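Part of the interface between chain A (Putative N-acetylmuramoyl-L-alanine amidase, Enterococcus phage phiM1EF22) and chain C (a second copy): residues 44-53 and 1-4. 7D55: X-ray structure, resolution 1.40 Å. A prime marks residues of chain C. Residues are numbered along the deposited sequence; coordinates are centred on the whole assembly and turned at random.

Chain A (44-53) VIEDIYRKNN
Chain C 1-4: MYCL

How do the two backbones meet? Residues 44-53 of chain A form one helical stretch, with phi/psi near -65/-42 until Asn53, where they reach -117/-12; its backbone bonds include Ile48 N to Val44 O at 3.0 Å and Tyr49 N to Ile45 O at 2.9 Å. Against it lies the extended start of chain C, with psi 94 at Met1′, then phi/psi of -126/147 at Tyr2′, -162/163 at Cys3′ and -113/146 at Leu4′. The register is set by Tyr49 CA and Met1′ CA, 5.5 Å apart. Together the stretches bury 336 Å², of which Met1′ supplies the largest share, 118 Å².

What do the first turns of the helix offer? Val44, Glu46 and Asp47 make no contact, whereas Ile45 (m, t) helps receive the end of Met1′: the methionine CE lies 3.8 Å from Ile45 O and 4.1 Å from Ile45 CG2. Met1′ adopts m, t, p, and although its CA-to-CB bond points sideways, the end of its long, flexible side chain comes nearer the helix. Asp47 (t) instead serves its own helix, its OD2 forming a salt bridge with Lys51 NZ at 3.1 Å.

Why do Ile48 and Tyr49 suit the middle of the contact? Ile48 (m, t) points toward chain C and is buried, its branched side chain touching three partners: CG2 lies 3.9 Å from Met1′ CE and 4.0 Å from Tyr2′ O, and CD1 lies 4.0 Å from Cys3′ SG. Cys3′ (p) points back toward the helix, a small side chain that brings its sulfur to the isoleucine methyl. Tyr49, with chi1 -176° and chi2 -79°, points sideways and places CD2 3.9 Å from Met1′ CG. Met1′ SD is 5.5 Å from the centroid of the Tyr49 ring, at the ring edge.

How does Asn52 tie the chains together? Pointing toward chain C with chi1 -85° and chi2 -86°, it uses its amide as both donor and acceptor. Asn52 ND2 donates to Tyr2′ O at 2.8 Å, nearly straight at 165°, while Tyr2′ N gives a weak bond to Asn52 OD1 at 3.5 Å. ND2 also donates to Ile48 O, one turn back, at 2.9 Å, so the same amide nitrogen joins the helix backbone to the neighbouring chain. The Tyr2′ CA-to-CB bond points away overall, yet CB remains 4.0 Å from Asn52 OD1; its chi1 is -58° and chi2 -86°.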

# COMPACT_ATOMS: atom_id res chain seq x y z
N VAL A 44 1.85 10.56 -15.52
CA VAL A 44 0.64 10.36 -14.73
C VAL A 44 0.99 10.12 -13.26
O VAL A 44 0.28 10.59 -12.36
CB VAL A 44 -0.25 9.25 -15.34
CG1 VAL A 44 0.23 7.87 -14.90
CG2 VAL A 44 -1.71 9.47 -14.96
N ILE A 45 2.09 9.42 -12.99
CA ILE A 45 2.54 9.23 -11.61
C ILE A 45 2.87 10.57 -10.98
O ILE A 45 2.47 10.87 -9.85
CB ILE A 45 3.77 8.29 -11.58
CG1 ILE A 45 3.38 6.86 -11.94
CG2 ILE A 45 4.44 8.34 -10.20
CD1 ILE A 45 4.59 6.00 -12.26
N GLU A 46 3.64 11.40 -11.71
CA GLU A 46 4.02 12.71 -11.19
C GLU A 46 2.80 13.58 -10.91
O GLU A 46 2.74 14.27 -9.89
CB GLU A 46 4.96 13.41 -12.17
CG GLU A 46 6.29 12.70 -12.36
CD GLU A 46 7.05 13.18 -13.60
OE1 GLU A 46 6.44 13.86 -14.45
OE2 GLU A 46 8.25 12.88 -13.72
N ASP A 47 1.81 13.53 -11.80
CA ASP A 47 0.62 14.37 -11.63
C ASP A 47 -0.20 13.93 -10.42
O ASP A 47 -0.62 14.76 -9.61
CB ASP A 47 -0.23 14.32 -12.89
CG ASP A 47 -1.32 15.39 -12.92
OD1 ASP A 47 -0.96 16.58 -13.04
OD2 ASP A 47 -2.52 15.04 -12.81
N ILE A 48 -0.44 12.62 -10.29
CA ILE A 48 -1.24 12.13 -9.17
C ILE A 48 -0.52 12.40 -7.86
O ILE A 48 -1.13 12.83 -6.87
CB ILE A 48 -1.56 10.64 -9.35
CG1 ILE A 48 -2.45 10.42 -10.58
CG2 ILE A 48 -2.24 10.09 -8.09
CD1 ILE A 48 -2.51 8.97 -11.00
N TYR A 49 0.79 12.16 -7.82
CA TYR A 49 1.53 12.43 -6.59
C TYR A 49 1.42 13.90 -6.21
O TYR A 49 1.17 14.23 -5.04
CB TYR A 49 3.00 12.02 -6.75
CG TYR A 49 3.80 12.18 -5.48
CD1 TYR A 49 4.27 13.42 -5.08
CD2 TYR A 49 4.08 11.08 -4.68
CE1 TYR A 49 5.00 13.57 -3.92
CE2 TYR A 49 4.81 11.22 -3.52
CZ TYR A 49 5.27 12.47 -3.15
OH TYR A 49 5.99 12.64 -2.00
N ARG A 50 1.58 14.79 -7.18
CA ARG A 50 1.50 16.22 -6.90
C ARG A 50 0.11 16.62 -6.42
O ARG A 50 -0.02 17.43 -5.51
CB ARG A 50 1.91 17.02 -8.14
CG ARG A 50 2.23 18.48 -7.85
CD ARG A 50 2.66 19.21 -9.11
NE ARG A 50 3.82 18.58 -9.72
CZ ARG A 50 3.79 17.87 -10.84
NH1 ARG A 50 2.64 17.69 -11.48
NH2 ARG A 50 4.91 17.33 -11.32
N LYS A 51 -0.93 16.05 -7.03
CA LYS A 51 -2.29 16.38 -6.59
C LYS A 51 -2.54 15.93 -5.16
O LYS A 51 -3.26 16.61 -4.42
CB LYS A 51 -3.32 15.77 -7.55
CG LYS A 51 -3.53 16.61 -8.80
CD LYS A 51 -4.65 16.06 -9.66
CE LYS A 51 -5.04 17.05 -10.76
NZ LYS A 51 -3.86 17.55 -11.52
N ASN A 52 -1.94 14.81 -4.74
CA ASN A 52 -2.13 14.33 -3.38
C ASN A 52 -1.30 15.13 -2.39
O ASN A 52 -1.77 15.45 -1.29
CB ASN A 52 -1.73 12.87 -3.30
CG ASN A 52 -2.85 11.95 -3.69
OD1 ASN A 52 -3.68 11.59 -2.86
ND2 ASN A 52 -2.90 11.56 -4.96
N ASN A 53 -0.07 15.48 -2.76
CA ASN A 53 0.93 15.88 -1.78
C ASN A 53 1.42 17.31 -1.90
O ASN A 53 2.09 17.79 -0.97
CB ASN A 53 2.09 14.88 -1.81
CG ASN A 53 1.61 13.46 -1.58
OD1 ASN A 53 0.94 13.20 -0.59
ND2 ASN A 53 1.91 12.56 -2.51
N MET C 1 -0.62 8.06 -2.70
CA MET C 1 -1.07 8.23 -4.07
C MET C 1 -2.42 7.58 -4.31
O MET C 1 -2.51 6.40 -4.62
CB MET C 1 -0.06 7.66 -5.06
CG MET C 1 1.08 8.62 -5.35
SD MET C 1 2.14 7.96 -6.62
CE MET C 1 1.00 7.91 -8.00
N TYR C 2 -3.46 8.38 -4.17
CA TYR C 2 -4.83 7.93 -4.33
C TYR C 2 -5.52 8.81 -5.35
O TYR C 2 -5.23 10.00 -5.46
CB TYR C 2 -5.59 8.07 -3.00
CG TYR C 2 -4.93 7.29 -1.90
CD1 TYR C 2 -5.21 5.94 -1.72
CD2 TYR C 2 -3.99 7.88 -1.07
CE1 TYR C 2 -4.59 5.21 -0.74
CE2 TYR C 2 -3.36 7.16 -0.09
CZ TYR C 2 -3.67 5.83 0.08
OH TYR C 2 -3.05 5.09 1.06
N CYS C 3 -6.45 8.22 -6.09
CA CYS C 3 -7.32 9.05 -6.91
C CYS C 3 -8.55 8.25 -7.31
O CYS C 3 -8.59 7.02 -7.20
CB CYS C 3 -6.60 9.59 -8.14
SG CYS C 3 -6.11 8.34 -9.34
N LEU C 4 -9.56 8.98 -7.75
CA LEU C 4 -10.71 8.41 -8.42
C LEU C 4 -10.68 8.90 -9.86
O LEU C 4 -10.25 10.02 -10.14
CB LEU C 4 -12.01 8.86 -7.75
CG LEU C 4 -12.22 8.33 -6.34
CD1 LEU C 4 -13.29 9.13 -5.59
CD2 LEU C 4 -12.60 6.86 -6.41